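Cation efflux system protein CusF (Escherichia coli, PDB 3E6Z) binds a single copper ion per chain and acts as a periplasmic copper metallochaperone of the Cus efflux system, which confers resistance to copper and silver. Local coordinates at residues 9-14 with 59-64; 22-27 with 43-48. The protein carries 1 engineered substitution. All blocks are in the same frame, centred on the assembly; numbering follows the deposited sequence.

Interaction 1: residues 9-14 with 59-64; sequences SATGVV and KVAFNF
Gly12 O is gripped twice from the facing strand. Val60 N donates a hydrogen bond of 2.8 Å to it, lying in the carbonyl plane, and the CA-H of Lys59 adds a 3.1 Å contact to the same Gly12 O. This is the antiparallel pairing of the first and fourth strands of the OB-fold beta-barrel. Residues 9-14 run against 59-64 in an unbroken ladder. Gly12 and Val60 form one hydrogen-bonded pair, Ala10 and Phe62 the next. Ala10 N reaches Phe62 O at 2.9 Å, nearly along the C=O axis.

Ala10, Val60 and Phe62 point to the inner face of the sheet. Phe62 CG sits in the crowded position between its backbone N and carbonyl carbon (chi1 60°), which swings the ring across toward 9-14. Ala10 CB then lies over one ring face, 4.1 Å from the Phe62 centroid and shifted toward the rim, a CH-pi contact. Gly12 N meets the edge of the same ring. Ala10 CB also touches the edge of the Phe64 ring. At the far end, Val14 CG2 meets Val60 CG1 at 3.6 Å, and the two side chains cross at about a right angle. Ile26, Leu73 and Ile76 touch Phe62 and extend this apolar packing.

The other face carries Ser9, Thr11, Val13, Lys59, Ala61 and Asn63. Thr11 OG1 is hydrogen-bonded to Asp29. Asn63 ND2 is bound to Asp75, which fixes the rotation of its amide. Ser9 OG lies anti to its own carbonyl carbon (chi1 -53°), in the one of its two conformers described. It donates a very short hydrogen bond of 2.5 Å to Asn63 OD1, nearly along the C=O axis.

Interaction 2: residues 22-27 with 43-48; sequences KKITIH and FTITPQ. With ACT (acetate ion), chain C.
Lys23 opens the first strand of a beta hairpin in the OB-fold barrel, where strand 23-28 pairs antiparallel with strand 39-44. Its CB stands on the same face of the sheet as Thr44, 4.1 Å from Phe43 O. CG lies anti to the carbonyl carbon, and a bend at chi2 (-70°) turns the chain over toward the neighbouring strand. CD passes 3.7 Å from Thr44 OG1, and CE keeps alongside the same hydroxyl. The tip is held twice. Lys23 NZ donates to Thr44 OG1 at 2.9 Å and to O of an acetate ion at 2.8 Å. The acetate probably comes from the crystallisation liquor. It also binds Arg42 NE, so its charge sits between two basic groups and probably steadies the charged amine.

Below the lysine the backbones are tied by a reciprocal pair. Ile24 N donates to Phe43 O, nearly straight at 170°, and Phe43 N returns a bond to Ile24 O from above the carbonyl plane. Beyond the pair, Ile45 N closes on Lys22 O. Lys22 and Lys23 both face Asp18, forming a G1 beta bulge on the other side of this strand.

The opposite face is apolar and joins the barrel interior. Ile24 and Ile45 cross at about a right angle, with Ile24 CG1 3.8 Å from Ile45 CD1. Ile26 likewise crosses Phe43 and approaches its ring obliquely, where Ile26 CD1 lies 3.7 Å from Phe43 CD2.

How the interactions relate
The two interactions belong to one antiparallel sheet, ordered 39-44, 23-28, 8-18, 59-67 and 70-78, and their centres are about 11 Å apart. Along the chain, interaction 2 is nested inside the loop that interaction 1 closes. Strands 8-18 and 23-28 lie side by side, and Val13 N probably hydrogen-bonds His27 O between them. Inside the barrel Phe43 packs edge-to-face with Phe62 and Phe64, so both contacts feed one core. The copper ligands His28, Met39 and Met41 sit on the hairpin of interaction 2. The side chains of Phe43 and Phe64 each come within about 6 Å of the metal.

Interaction 1: residues 9-14 with 59-64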
ATOM      1  N   SER A   9      -5.208  -1.825  -6.054  1.00 10.68           N
ATOM      2  CA  SER A   9      -3.870  -2.369  -6.324  0.50 10.96           C
ATOM      3  C   SER A   9      -2.941  -1.261  -6.779  1.00 10.61           C
ATOM      4  O   SER A   9      -3.330  -0.316  -7.424  1.00 12.51           O
ATOM      5  CB  SER A   9      -3.828  -3.401  -7.431  0.50 11.76           C
ATOM      6  OG  SER A   9      -4.722  -4.450  -7.290  0.50 12.56           O
ATOM      7  N   ALA A  10      -1.694  -1.358  -6.335  1.00 10.23           N
ATOM      8  CA  ALA A  10      -0.714  -0.344  -6.672  1.00 10.44           C
ATOM      9  C   ALA A  10       0.666  -0.912  -6.655  1.00 10.72           C
ATOM     10  O   ALA A  10       0.938  -1.997  -6.222  1.00 11.02           O
ATOM     11  CB  ALA A  10      -0.805   0.772  -5.726  1.00 11.65           C
ATOM     12  N   THR A  11       1.581  -0.111  -7.226  1.00 10.84           N
ATOM     13  CA  THR A  11       3.016  -0.363  -7.090  1.00 11.01           C
ATOM     14  C   THR A  11       3.695   0.866  -6.545  1.00 10.67           C
ATOM     15  O   THR A  11       3.125   1.951  -6.529  1.00 11.55           O
ATOM     16  CB  THR A  11       3.631  -0.776  -8.509  1.00 12.26           C
ATOM     17  OG1 THR A  11       3.395   0.273  -9.477  1.00 13.21           O
ATOM     18  CG2 THR A  11       3.077  -2.063  -9.090  1.00 13.27           C
ATOM     19  N   GLY A  12       4.920   0.683  -6.027  1.00 10.65           N
ATOM     20  CA  GLY A  12       5.640   1.853  -5.505  1.00 11.21           C
ATOM     21  C   GLY A  12       7.005   1.445  -4.948  1.00 10.68           C
ATOM     22  O   GLY A  12       7.426   0.340  -5.206  1.00 11.94           O
ATOM     23  N   VAL A  13       7.533   2.388  -4.187  1.00 10.43           N
ATOM     24  CA  VAL A  13       8.851   2.152  -3.560  1.00  9.80           C
ATOM     25  C   VAL A  13       8.656   2.394  -2.038  1.00 10.40           C
ATOM     26  O   VAL A  13       8.121   3.414  -1.612  1.00 10.82           O
ATOM     27  CB  VAL A  13       9.923   3.123  -4.100  1.00 10.51           C
ATOM     28  CG1 VAL A  13      11.264   2.939  -3.299  1.00 11.90           C
ATOM     29  CG2 VAL A  13      10.147   2.792  -5.618  1.00 11.76           C
ATOM     30  N   VAL A  14       9.153   1.468  -1.248  1.00  9.81           N
ATOM     31  CA  VAL A  14       9.078   1.544   0.213  1.00 10.00           C
ATOM     32  C   VAL A  14      10.065   2.663   0.684  1.00  9.58           C
ATOM     33  O   VAL A  14      11.283   2.608   0.371  1.00 10.43           O
ATOM     34  CB  VAL A  14       9.438   0.271   0.875  1.00 10.16           C
ATOM     35  CG1 VAL A  14       9.471   0.384   2.396  1.00 10.29           C
ATOM     36  CG2 VAL A  14       8.469  -0.858   0.384  1.00 10.80           C
ATOM     37  N   LYS A  59      11.161  -1.651  -4.744  0.50  9.61           N
ATOM     38  CA  LYS A  59       9.928  -1.522  -5.507  0.50  9.26           C
ATOM     39  C   LYS A  59       9.016  -2.682  -4.994  0.50 10.06           C
ATOM     40  O   LYS A  59       9.450  -3.768  -4.824  0.50  9.52           O
ATOM     41  CB  LYS A  59      10.240  -1.724  -6.999  0.50  9.31           C
ATOM     42  CG  LYS A  59      11.239  -0.902  -7.593  0.50  9.50           C
ATOM     43  CD  LYS A  59      11.467  -1.156  -9.138  0.50 10.24           C
ATOM     44  CE  LYS A  59      12.514  -0.204  -9.613  0.50 10.88           C
ATOM     45  NZ  LYS A  59      12.784  -0.303 -11.017  0.50 11.43           N
ATOM     46  N   VAL A  60       7.722  -2.425  -4.830  1.00 10.54           N
ATOM     47  CA  VAL A  60       6.685  -3.332  -4.326  1.00 10.19           C
ATOM     48  C   VAL A  60       5.423  -3.256  -5.136  1.00 10.64           C
ATOM     49  O   VAL A  60       5.108  -2.252  -5.729  1.00 11.26           O
ATOM     50  CB  VAL A  60       6.402  -3.063  -2.809  1.00 10.39           C
ATOM     51  CG1 VAL A  60       7.574  -3.499  -1.916  1.00 10.87           C
ATOM     52  CG2 VAL A  60       6.066  -1.571  -2.621  1.00 10.52           C
ATOM     53  N   ALA A  61       4.698  -4.393  -5.067  1.00 10.61           N
ATOM     54  CA  ALA A  61       3.293  -4.486  -5.536  1.00 10.75           C
ATOM     55  C   ALA A  61       2.455  -4.770  -4.262  1.00  9.99           C
ATOM     56  O   ALA A  61       2.804  -5.590  -3.450  1.00 11.21           O
ATOM     57  CB  ALA A  61       3.178  -5.680  -6.494  1.00 11.32           C
ATOM     58  N   PHE A  62       1.337  -4.025  -4.128  1.00  9.62           N
ATOM     59  CA  PHE A  62       0.599  -4.155  -2.915  1.00  9.19           C
ATOM     60  C   PHE A  62      -0.830  -3.836  -3.235  1.00  9.21           C
ATOM     61  O   PHE A  62      -1.211  -3.243  -4.214  1.00  9.91           O
ATOM     62  CB  PHE A  62       1.181  -3.264  -1.759  1.00  9.82           C
ATOM     63  CG  PHE A  62       1.178  -1.810  -2.080  1.00  9.57           C
ATOM     64  CD1 PHE A  62       2.174  -1.193  -2.928  1.00 10.29           C
ATOM     65  CD2 PHE A  62       0.190  -0.929  -1.501  1.00 10.19           C
ATOM     66  CE1 PHE A  62       2.125   0.143  -3.177  1.00 10.58           C
ATOM     67  CE2 PHE A  62       0.208   0.394  -1.715  1.00 10.17           C
ATOM     68  CZ  PHE A  62       1.184   1.000  -2.542  1.00 10.64           C
ATOM     69  N   ASN A  63      -1.655  -4.319  -2.284  1.00  9.19           N
ATOM     70  CA  ASN A  63      -3.132  -4.153  -2.430  1.00  9.56           C
ATOM     71  C   ASN A  63      -3.604  -3.649  -1.066  1.00  9.57           C
ATOM     72  O   ASN A  63      -3.125  -4.084  -0.029  1.00  9.70           O
ATOM     73  CB  ASN A  63      -3.845  -5.483  -2.727  1.00 10.06           C
ATOM     74  CG  ASN A  63      -3.523  -5.908  -4.132  1.00 11.78           C
ATOM     75  OD1 ASN A  63      -4.078  -5.365  -5.089  1.00 13.55           O
ATOM     76  ND2 ASN A  63      -2.451  -6.707  -4.294  1.00 12.62           N
ATOM     77  N   PHE A  64      -4.563  -2.694  -1.076  1.00  8.97           N
ATOM     78  CA  PHE A  64      -5.034  -2.151   0.220  1.00  8.57           C
ATOM     79  C   PHE A  64      -6.510  -1.781   0.064  1.00  8.78           C
ATOM     80  O   PHE A  64      -7.090  -1.681  -0.995  1.00  9.39           O
ATOM     81  CB  PHE A  64      -4.164  -0.888   0.591  1.00  9.58           C
ATOM     82  CG  PHE A  64      -4.285   0.270  -0.387  1.00  9.46           C
ATOM     83  CD1 PHE A  64      -3.466   0.287  -1.550  1.00 10.56           C
ATOM     84  CD2 PHE A  64      -5.174   1.325  -0.214  1.00 10.67           C
ATOM     85  CE1 PHE A  64      -3.489   1.361  -2.422  1.00 11.23           C
ATOM     86  CE2 PHE A  64      -5.198   2.366  -1.121  1.00 11.74           C
ATOM     87  CZ  PHE A  64      -4.353   2.374  -2.192  1.00 11.80           C
TER

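Interaction 2: residues 22-27 with 43-48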
ATOM      1  N   LYS A  22       3.315  -0.112  13.130  1.00 13.89           N
ATOM      2  CA  LYS A  22       2.734  -0.990  12.073  1.00 12.92           C
ATOM      3  C   LYS A  22       2.363  -0.139  10.830  1.00 11.74           C
ATOM      4  O   LYS A  22       1.292  -0.272  10.261  1.00 12.24           O
ATOM      5  CB  LYS A  22       1.522  -1.790  12.571  1.00 14.19           C
ATOM      6  CG  LYS A  22       1.840  -2.696  13.803  1.00 15.76           C
ATOM      7  CD  LYS A  22       2.865  -3.797  13.538  1.00 17.47           C
ATOM      8  CE  LYS A  22       3.097  -4.840  14.610  1.00 17.84           C
ATOM      9  NZ  LYS A  22       3.639  -4.293  15.870  1.00 19.04           N
ATOM     10  N   LYS A  23       3.340   0.714  10.391  1.00 11.23           N
ATOM     11  CA  LYS A  23       3.119   1.637   9.294  1.00 11.15           C
ATOM     12  C   LYS A  23       4.253   1.460   8.257  1.00 10.38           C
ATOM     13  O   LYS A  23       5.430   1.520   8.623  1.00 12.21           O
ATOM     14  CB  LYS A  23       3.074   3.080   9.765  1.00 11.69           C
ATOM     15  CG  LYS A  23       1.971   3.416  10.749  1.00 11.75           C
ATOM     16  CD  LYS A  23       0.575   3.418  10.163  1.00 11.67           C
ATOM     17  CE  LYS A  23      -0.429   3.633  11.263  1.00 11.61           C
ATOM     18  NZ  LYS A  23      -1.827   3.887  10.721  1.00 11.94           N
ATOM     19  N   ILE A  24       3.876   1.300   7.029  1.00  9.70           N
ATOM     20  CA  ILE A  24       4.833   1.275   5.911  1.00  9.50           C
ATOM     21  C   ILE A  24       4.527   2.532   5.112  1.00  9.79           C
ATOM     22  O   ILE A  24       3.415   2.724   4.593  1.00 11.33           O
ATOM     23  CB  ILE A  24       4.635   0.051   5.041  1.00  9.98           C
ATOM     24  CG1 ILE A  24       4.779  -1.244   5.872  1.00 10.35           C
ATOM     25  CG2 ILE A  24       5.766   0.046   3.892  1.00 10.25           C
ATOM     26  CD1 ILE A  24       4.563  -2.427   5.119  1.00 10.86           C
ATOM     27  N   THR A  25       5.551   3.437   4.973  1.00 10.23           N
ATOM     28  CA  THR A  25       5.423   4.622   4.174  1.00 10.77           C
ATOM     29  C   THR A  25       5.914   4.272   2.731  1.00 10.68           C
ATOM     30  O   THR A  25       7.068   3.801   2.589  1.00 11.63           O
ATOM     31  CB  THR A  25       6.244   5.766   4.780  1.00 11.80           C
ATOM     32  OG1 THR A  25       5.736   6.009   6.093  1.00 13.29           O
ATOM     33  CG2 THR A  25       6.167   7.029   4.012  1.00 12.92           C
ATOM     34  N   ILE A  26       5.035   4.438   1.762  1.00  9.95           N
ATOM     35  CA  ILE A  26       5.291   4.041   0.371  1.00  9.99           C
ATOM     36  C   ILE A  26       5.070   5.198  -0.524  1.00 10.10           C
ATOM     37  O   ILE A  26       4.028   5.900  -0.444  1.00 10.52           O
ATOM     38  CB  ILE A  26       4.369   2.853  -0.077  1.00  9.73           C
ATOM     39  CG1 ILE A  26       4.554   1.692   0.881  1.00  9.52           C
ATOM     40  CG2 ILE A  26       4.647   2.469  -1.579  1.00 10.45           C
ATOM     41  CD1 ILE A  26       3.578   0.469   0.572  1.00 10.26           C
ATOM     42  N   HIS A  27       6.052   5.419  -1.478  1.00 10.33           N
ATOM     43  CA  HIS A  27       5.808   6.399  -2.518  1.00 10.23           C
ATOM     44  C   HIS A  27       5.298   5.609  -3.739  1.00 10.82           C
ATOM     45  O   HIS A  27       6.014   4.817  -4.384  1.00 11.15           O
ATOM     46  CB  HIS A  27       7.120   7.139  -2.844  1.00 10.72           C
ATOM     47  CG  HIS A  27       6.877   8.232  -3.832  1.00 10.66           C
ATOM     48  ND1 HIS A  27       6.102   9.298  -3.494  1.00 11.80           N
ATOM     49  CD2 HIS A  27       7.263   8.374  -5.146  1.00 10.94           C
ATOM     50  CE1 HIS A  27       6.025  10.078  -4.570  1.00 11.89           C
ATOM     51  NE2 HIS A  27       6.702   9.541  -5.579  1.00 11.62           N
ATOM     52  N   PHE A  43       0.686   3.332   4.909  1.00  8.90           N
ATOM     53  CA  PHE A  43      -0.135   2.094   4.805  1.00  9.42           C
ATOM     54  C   PHE A  43       0.053   1.306   6.066  1.00  9.14           C
ATOM     55  O   PHE A  43       1.108   1.232   6.689  1.00 12.19           O
ATOM     56  CB  PHE A  43       0.303   1.282   3.565  1.00  9.47           C
ATOM     57  CG  PHE A  43       0.043   2.008   2.281  1.00  9.47           C
ATOM     58  CD1 PHE A  43      -1.240   1.892   1.667  1.00  8.88           C
ATOM     59  CD2 PHE A  43       1.002   2.917   1.706  1.00  9.60           C
ATOM     60  CE1 PHE A  43      -1.600   2.662   0.621  1.00  9.65           C
ATOM     61  CE2 PHE A  43       0.652   3.619   0.582  1.00  9.55           C
ATOM     62  CZ  PHE A  43      -0.616   3.531   0.004  1.00 10.04           C
ATOM     63  N   THR A  44      -1.087   0.711   6.505  1.00  9.26           N
ATOM     64  CA  THR A  44      -1.147   0.054   7.804  1.00  9.30           C
ATOM     65  C   THR A  44      -1.058  -1.450   7.689  1.00  9.38           C
ATOM     66  O   THR A  44      -1.791  -2.063   6.917  1.00  9.61           O
ATOM     67  CB  THR A  44      -2.454   0.461   8.521  1.00  9.70           C
ATOM     68  OG1 THR A  44      -2.480   1.863   8.707  1.00 10.67           O
ATOM     69  CG2 THR A  44      -2.597  -0.217   9.887  1.00 10.55           C
ATOM     70  N   ILE A  45      -0.163  -2.060   8.482  1.00  9.80           N
ATOM     71  CA  ILE A  45      -0.049  -3.497   8.582  1.00  9.93           C
ATOM     72  C   ILE A  45      -1.030  -3.919   9.679  1.00 10.17           C
ATOM     73  O   ILE A  45      -0.992  -3.445  10.812  1.00 11.12           O
ATOM     74  CB  ILE A  45       1.367  -3.915   9.036  1.00 10.03           C
ATOM     75  CG1 ILE A  45       2.446  -3.338   8.124  1.00 10.03           C
ATOM     76  CG2 ILE A  45       1.442  -5.437   9.160  1.00 11.61           C
ATOM     77  CD1 ILE A  45       3.830  -3.464   8.750  1.00 10.87           C
ATOM     78  N   THR A  46      -1.947  -4.810   9.314  1.00 10.37           N
ATOM     79  CA  THR A  46      -2.875  -5.415  10.295  1.00 10.89           C
ATOM     80  C   THR A  46      -2.511  -6.889  10.437  1.00 12.01           C
ATOM     81  O   THR A  46      -1.759  -7.468   9.646  1.00 11.95           O
ATOM     82  CB  THR A  46      -4.347  -5.282   9.784  1.00 10.70           C
ATOM     83  OG1 THR A  46      -4.473  -6.235   8.757  1.00 11.07           O
ATOM     84  CG2 THR A  46      -4.690  -3.862   9.344  1.00 11.50           C
ATOM     85  N   PRO A  47      -3.135  -7.587  11.400  1.00 13.07           N
ATOM     86  CA  PRO A  47      -2.893  -9.037  11.516  1.00 13.62           C
ATOM     87  C   PRO A  47      -3.368  -9.807  10.271  1.00 13.75           C
ATOM     88  O   PRO A  47      -2.911 -10.954  10.063  1.00 15.50           O
ATOM     89  CB  PRO A  47      -3.610  -9.427  12.796  1.00 14.54           C
ATOM     90  CG  PRO A  47      -3.704  -8.276  13.528  1.00 14.57           C
ATOM     91  CD  PRO A  47      -3.886  -7.108  12.560  1.00 13.82           C
ATOM     92  N   GLN A  48      -4.269  -9.213   9.449  1.00 12.36           N
ATOM     93  CA  GLN A  48      -4.716  -9.880   8.236  0.60 12.45           C
ATOM     94  C   GLN A  48      -3.865  -9.577   7.029  1.00 12.34           C
ATOM     95  O   GLN A  48      -4.028 -10.227   6.005  1.00 13.77           O
ATOM     96  CB  GLN A  48      -6.163  -9.481   7.925  0.60 13.01           C
ATOM     97  CG  GLN A  48      -7.149  -9.984   8.946  0.60 13.67           C
ATOM     98  CD  GLN A  48      -7.110  -9.143  10.293  0.60 15.10           C
ATOM     99  OE1 GLN A  48      -6.778  -7.964  10.360  0.60 16.21           O
ATOM    100  NE2 GLN A  48      -7.576  -9.787  11.338  0.60 16.17           N
TER
HETATM  101  C   ACT C  89      -2.162   6.865   8.330  1.00 12.98           C
HETATM  102  O   ACT C  89      -2.197   5.687   8.603  1.00 13.26           O
HETATM  103  OXT ACT C  89      -1.573   7.701   9.111  1.00 14.48           O
HETATM  104  CH3 ACT C  89      -2.781   7.310   7.080  1.00 14.07           C